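Local coordinates for protein polyprenyl synthetase (Zymomonas mobilis subsp. mobilis, PDB 4KKM) that probably makes farnesyl diphosphate or longer isoprenoid diphosphates as a metal-dependent prenyltransferase of the FPP/GGPP synthase family, at residues A90-M95 and E151-T156; P158-E163 and G218-R223. All coordinates share one frame; numbering follows the deposited sequence.

Interaction 1 of 2, residues A90-M95 and E151-T156; sequences ALRVGM and EEKIHT
In this largely helical prenyl synthase fold, the first turns of helix 87-109 meet the loop that joins helix 131-150 to helix 158-172. Arg-92 points at the loop and meets Glu-151, Lys-153 and Ile-154; Val-93 adds a contact to Ile-154. The base of Arg-92 is apolar in its contacts: its CB lies 3.6 Å from Ile-154 CD1. Ile-154 uses both branches. CG1 stands anti to the carbonyl carbon (chi1 -60°) and carries CD1 to Arg-92 CB, while CG2 packs against CG2 of Val-93 at 3.9 Å. The Val-93 and Ile-154 side chains cross at about a right angle.

Further out, CD of the extended Lys-153 chain lies over one face of the Arg-92 guanidinium, near the rim, 4.0 Å from Arg-92 NE. The two cationic ends are near each other, Arg-92 NH1 and Lys-153 NZ being 4.6 Å apart. Glu-151 probably offsets this charge. Its OE1 is 3.8 Å from Arg-92 NH2, a long salt bridge. The oxygen stands off the guanidinium plane, so the attraction is between charges and not a directed hydrogen bond. A water closes the link. It accepts from Arg-92 NE in the guanidinium plane at 2.7 Å and donates to Glu-151 OE1 at 2.7 Å. Arg-92 NH2 also bonds Gln-45 of helix 24-45, so one side chain joins that helix to the loop.

Around the apolar part, Val-93 and Ile-154 both touch Leu-164 of helix 158-172. Helix 208-221 adds Phe-213 and Ala-217 against Val-93, and Met-221 against Ile-154.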
loop_
_atom_site.group_PDB
_atom_site.type_symbol
_atom_site.label_atom_id
_atom_site.label_comp_id
_atom_site.label_asym_id
_atom_site.label_seq_id
_atom_site.Cartn_x
_atom_site.Cartn_y
_atom_site.Cartn_z
ATOM N N ALA B 90 -20.975 -2.435 -0.906
ATOM C CA ALA B 90 -20.666 -1.373 0.053
ATOM C C ALA B 90 -19.820 -1.902 1.210
ATOM O O ALA B 90 -18.833 -1.279 1.608
ATOM C CB ALA B 90 -21.954 -0.734 0.577
ATOM N N LEU B 91 -20.198 -3.064 1.734
ATOM C CA LEU B 91 -19.432 -3.688 2.808
ATOM C C LEU B 91 -17.995 -4.023 2.394
ATOM O O LEU B 91 -17.069 -3.888 3.194
ATOM C CB LEU B 91 -20.143 -4.945 3.320
ATOM C CG LEU B 91 -21.321 -4.714 4.272
ATOM C CD1 LEU B 91 -22.144 -5.993 4.419
ATOM C CD2 LEU B 91 -20.816 -4.225 5.624
ATOM N N ARG B 92 -17.805 -4.460 1.153
ATOM C CA ARG B 92 -16.458 -4.787 0.671
ATOM C C ARG B 92 -15.586 -3.536 0.553
ATOM O O ARG B 92 -14.383 -3.575 0.823
ATOM C CB ARG B 92 -16.515 -5.516 -0.677
ATOM C CG ARG B 92 -17.176 -6.892 -0.621
ATOM C CD ARG B 92 -16.792 -7.748 -1.826
ATOM N NE ARG B 92 -15.353 -7.987 -1.841
ATOM C CZ ARG B 92 -14.734 -8.918 -1.117
ATOM N NH1 ARG B 92 -15.430 -9.727 -0.327
ATOM N NH2 ARG B 92 -13.413 -9.040 -1.189
ATOM N N VAL B 93 -16.192 -2.432 0.135
ATOM C CA VAL B 93 -15.484 -1.153 0.134
ATOM C C VAL B 93 -15.158 -0.779 1.578
ATOM O O VAL B 93 -14.079 -0.264 1.867
ATOM C CB VAL B 93 -16.308 -0.041 -0.561
ATOM C CG1 VAL B 93 -15.628 1.348 -0.417
ATOM C CG2 VAL B 93 -16.558 -0.403 -2.033
ATOM N N GLY B 94 -16.089 -1.062 2.483
ATOM C CA GLY B 94 -15.839 -0.886 3.900
ATOM C C GLY B 94 -14.633 -1.704 4.342
ATOM O O GLY B 94 -13.773 -1.204 5.068
ATOM N N MET B 95 -14.547 -2.955 3.899
ATOM C CA MET B 95 -13.378 -3.770 4.243
ATOM C C MET B 95 -12.089 -3.130 3.736
ATOM O O MET B 95 -11.083 -3.098 4.447
ATOM C CB MET B 95 -13.486 -5.204 3.713
ATOM C CG MET B 95 -12.214 -6.027 3.949
ATOM S SD MET B 95 -12.430 -7.813 3.753
ATOM C CE MET B 95 -13.114 -7.895 2.096
ATOM N N GLU B 151 -11.504 -5.605 -7.673
ATOM C CA GLU B 151 -12.346 -6.730 -8.092
ATOM C C GLU B 151 -13.740 -6.339 -8.591
ATOM O O GLU B 151 -14.342 -5.374 -8.121
ATOM C CB GLU B 151 -12.472 -7.754 -6.964
ATOM C CG GLU B 151 -11.153 -8.335 -6.506
ATOM C CD GLU B 151 -11.342 -9.479 -5.532
ATOM O OE1 GLU B 151 -12.390 -9.513 -4.855
ATOM O OE2 GLU B 151 -10.452 -10.349 -5.455
ATOM N N GLU B 152 -14.260 -7.121 -9.534
ATOM C CA GLU B 152 -15.569 -6.855 -10.127
ATOM C C GLU B 152 -16.717 -6.896 -9.110
ATOM O O GLU B 152 -17.729 -6.208 -9.275
ATOM C CB GLU B 152 -15.837 -7.858 -11.254
ATOM N N LYS B 153 -16.557 -7.714 -8.072
ATOM C CA LYS B 153 -17.499 -7.768 -6.950
ATOM C C LYS B 153 -17.899 -6.382 -6.441
ATOM O O LYS B 153 -18.992 -6.205 -5.906
ATOM C CB LYS B 153 -16.882 -8.531 -5.772
ATOM C CG LYS B 153 -16.532 -9.979 -6.033
ATOM C CD LYS B 153 -15.985 -10.629 -4.772
ATOM C CE LYS B 153 -15.602 -12.078 -5.009
ATOM N NZ LYS B 153 -15.339 -12.781 -3.723
ATOM N N ILE B 154 -16.995 -5.416 -6.582
ATOM C CA ILE B 154 -17.205 -4.058 -6.073
ATOM C C ILE B 154 -18.224 -3.298 -6.899
ATOM O O ILE B 154 -19.203 -2.776 -6.364
ATOM C CB ILE B 154 -15.885 -3.265 -6.060
ATOM C CG1 ILE B 154 -14.872 -3.978 -5.162
ATOM C CG2 ILE B 154 -16.116 -1.822 -5.598
ATOM C CD1 ILE B 154 -15.343 -4.137 -3.734
ATOM N N HIS B 155 -17.986 -3.238 -8.205
ATOM C CA HIS B 155 -18.917 -2.585 -9.125
ATOM C C HIS B 155 -18.608 -3.012 -10.548
ATOM O O HIS B 155 -17.447 -3.077 -10.942
ATOM C CB HIS B 155 -18.826 -1.058 -9.007
ATOM C CG HIS B 155 -20.051 -0.342 -9.485
ATOM N ND1 HIS B 155 -20.394 -0.256 -10.816
ATOM C CD2 HIS B 155 -21.018 0.320 -8.805
ATOM C CE1 HIS B 155 -21.515 0.430 -10.940
ATOM N NE2 HIS B 155 -21.915 0.794 -9.731
ATOM N N THR B 156 -19.651 -3.299 -11.320
ATOM C CA THR B 156 -19.469 -3.730 -12.700
ATOM C C THR B 156 -18.825 -2.626 -13.533
ATOM O O THR B 156 -18.011 -2.900 -14.411
ATOM C CB THR B 156 -20.800 -4.178 -13.330
ATOM O OG1 THR B 156 -21.718 -3.082 -13.338
ATOM C CG2 THR B 156 -21.401 -5.317 -12.528
HETATM O O HOH W 1 -13.347 -7.345 -3.552
#

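Interaction 2 of 2, residues P158-E163 and G218-R223; sequences PHVRLE and GAIMGR
Val-160 and Glu-163, on the first turns of helix 158-172, pack against the C-terminal end of helix 208-221 through Ile-220 and Met-221 of its last turn and Arg-223 just beyond it. The apolar contacts centre on Val-160. Its CG1, anti to the backbone N (chi1 170°), meets Met-221 SD at 3.8 Å and Ile-220 CG2 at 3.9 Å. Its CG2 lies over one face of the Arg-223 guanidinium, toward the rim, and is 3.5 Å from Arg-223 CD. Ile-220 CG2 also packs on Glu-163 CB at 3.8 Å.

The polar contacts centre on Arg-223. Its NH2 donates to Glu-163 OE2 at 3.1 Å in a salt bridge, on the syn side but tilted out of the carboxylate plane. The bond is moderately bent (N-H...O 154°), and the two flat groups are turned 55° apart. Arg-223 NH1 donates to the Ile-220 carbonyl O at 2.6 Å, approaching an oxygen lone pair within the plane of the carbonyl.

A Schellman motif ends helix 208-221. Arg-223, with positive phi, is its C-prime residue; Arg-223 N bonds Ile-220 O at 3.1 Å and Gln-224 N bonds Ala-219 O. A leucine in place of Glu-163 would probably leave Arg-223 NH2 without its carboxylate mate, the guanidinium then held only through NH1 among the bonds described.

Arg-223 thus serves two ends. Backbone and guanidinium together satisfy the Ile-220 carbonyl, while the same guanidinium carries charge pairing across to helix 158-172.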
loop_
_atom_site.group_PDB
_atom_site.type_symbol
_atom_site.label_atom_id
_atom_site.label_comp_id
_atom_site.label_asym_id
_atom_site.label_seq_id
_atom_site.Cartn_x
_atom_site.Cartn_y
_atom_site.Cartn_z
ATOM N N PRO B 158 -16.208 -0.168 -14.457
ATOM C CA PRO B 158 -14.767 -0.040 -14.208
ATOM C C PRO B 158 -14.358 1.350 -13.727
ATOM O O PRO B 158 -13.370 1.475 -12.999
ATOM C CB PRO B 158 -14.143 -0.333 -15.578
ATOM C CG PRO B 158 -15.237 -0.086 -16.567
ATOM C CD PRO B 158 -16.496 -0.487 -15.867
ATOM N N HIS B 159 -15.099 2.380 -14.125
ATOM C CA HIS B 159 -14.774 3.736 -13.695
ATOM C C HIS B 159 -15.067 3.936 -12.218
ATOM O O HIS B 159 -14.377 4.695 -11.548
ATOM C CB HIS B 159 -15.510 4.784 -14.537
ATOM C CG HIS B 159 -15.042 4.847 -15.959
ATOM N ND1 HIS B 159 -13.813 5.376 -16.311
ATOM C CD2 HIS B 159 -15.623 4.446 -17.106
ATOM C CE1 HIS B 159 -13.669 5.294 -17.618
ATOM N NE2 HIS B 159 -14.749 4.737 -18.133
ATOM N N VAL B 160 -16.094 3.262 -11.714
ATOM C CA VAL B 160 -16.387 3.309 -10.287
ATOM C C VAL B 160 -15.192 2.785 -9.509
ATOM O O VAL B 160 -14.717 3.431 -8.570
ATOM C CB VAL B 160 -17.621 2.472 -9.916
ATOM C CG1 VAL B 160 -17.744 2.338 -8.388
ATOM C CG2 VAL B 160 -18.869 3.084 -10.516
ATOM N N ARG B 161 -14.694 1.621 -9.924
ATOM C CA ARG B 161 -13.561 0.990 -9.250
ATOM C C ARG B 161 -12.294 1.833 -9.323
ATOM O O ARG B 161 -11.588 1.977 -8.328
ATOM C CB ARG B 161 -13.307 -0.416 -9.809
ATOM C CG ARG B 161 -14.201 -1.481 -9.199
ATOM C CD ARG B 161 -13.977 -2.831 -9.848
ATOM N NE ARG B 161 -14.688 -2.936 -11.116
ATOM C CZ ARG B 161 -14.383 -3.805 -12.072
ATOM N NH1 ARG B 161 -13.364 -4.640 -11.909
ATOM N NH2 ARG B 161 -15.088 -3.831 -13.196
ATOM N N LEU B 162 -12.001 2.383 -10.499
ATOM C CA LEU B 162 -10.847 3.265 -10.659
ATOM C C LEU B 162 -10.947 4.529 -9.800
ATOM O O LEU B 162 -9.958 4.964 -9.213
ATOM C CB LEU B 162 -10.661 3.662 -12.125
ATOM C CG LEU B 162 -9.937 2.644 -13.004
ATOM C CD1 LEU B 162 -9.728 3.204 -14.399
ATOM C CD2 LEU B 162 -8.608 2.262 -12.383
ATOM N N GLU B 163 -12.133 5.127 -9.751
ATOM C CA GLU B 163 -12.338 6.319 -8.932
ATOM C C GLU B 163 -12.092 6.010 -7.456
ATOM O O GLU B 163 -11.494 6.815 -6.735
ATOM C CB GLU B 163 -13.741 6.903 -9.138
ATOM C CG GLU B 163 -13.934 7.589 -10.490
ATOM C CD GLU B 163 -15.364 8.056 -10.726
ATOM O OE1 GLU B 163 -16.007 8.525 -9.766
ATOM O OE2 GLU B 163 -15.849 7.945 -11.872
ATOM N N GLY B 218 -19.195 6.555 -1.107
ATOM C CA GLY B 218 -20.639 6.441 -1.239
ATOM C C GLY B 218 -21.149 7.174 -2.463
ATOM O O GLY B 218 -21.981 6.656 -3.213
ATOM N N ALA B 219 -20.639 8.383 -2.669
ATOM C CA ALA B 219 -20.996 9.182 -3.835
ATOM C C ALA B 219 -20.550 8.503 -5.124
ATOM O O ALA B 219 -21.280 8.490 -6.111
ATOM C CB ALA B 219 -20.386 10.571 -3.729
ATOM N N ILE B 220 -19.346 7.940 -5.104
ATOM C CA ILE B 220 -18.789 7.243 -6.258
ATOM C C ILE B 220 -19.603 5.987 -6.590
ATOM O O ILE B 220 -19.988 5.772 -7.744
ATOM C CB ILE B 220 -17.298 6.897 -6.024
ATOM C CG1 ILE B 220 -16.452 8.174 -6.042
ATOM C CG2 ILE B 220 -16.782 5.914 -7.071
ATOM C CD1 ILE B 220 -15.015 7.969 -5.559
ATOM N N MET B 221 -19.890 5.182 -5.569
ATOM C CA MET B 221 -20.676 3.964 -5.746
ATOM C C MET B 221 -22.091 4.300 -6.205
ATOM O O MET B 221 -22.744 3.496 -6.871
ATOM C CB MET B 221 -20.708 3.126 -4.456
ATOM C CG MET B 221 -19.366 2.471 -4.076
ATOM S SD MET B 221 -18.972 1.029 -5.093
ATOM C CE MET B 221 -20.062 -0.187 -4.359
ATOM N N GLY B 222 -22.556 5.497 -5.862
ATOM C CA GLY B 222 -23.896 5.918 -6.220
ATOM C C GLY B 222 -23.982 6.715 -7.510
ATOM O O GLY B 222 -25.052 7.220 -7.852
ATOM N N ARG B 223 -22.857 6.833 -8.214
ATOM C CA ARG B 223 -22.754 7.620 -9.450
ATOM C C ARG B 223 -23.328 9.020 -9.282
ATOM O O ARG B 223 -24.075 9.491 -10.134
ATOM C CB ARG B 223 -23.460 6.933 -10.636
ATOM C CG ARG B 223 -23.036 5.508 -10.942
ATOM C CD ARG B 223 -21.555 5.273 -10.689
ATOM N NE ARG B 223 -20.660 5.906 -11.662
ATOM C CZ ARG B 223 -19.571 6.607 -11.341
ATOM N NH1 ARG B 223 -19.238 6.798 -10.064
ATOM N NH2 ARG B 223 -18.814 7.127 -12.301
#

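How the interactions relate
Interactions 1 and 2 follow each other along the chain, and their centres are 10 Å apart. Residues 151-156 lead through Asp-157 into helix 158-172, where interaction 2 begins. The two also touch directly. Arg-161 NH2 probably bonds Thr-156 O, and Met-221 CE packs on Ile-154 O. Leu-164 of helix 158-172 reaches residues of both contacts. Gln-166 of the second subunit packs on Glu-151, and Leu-162 of that subunit packs on Pro-158 and Arg-161. Both contacts therefore lie by the dimer interface. They tie helices 87-109, 158-172 and 208-221 together at one end of the helical bundle, away from the calcium-binding aspartates.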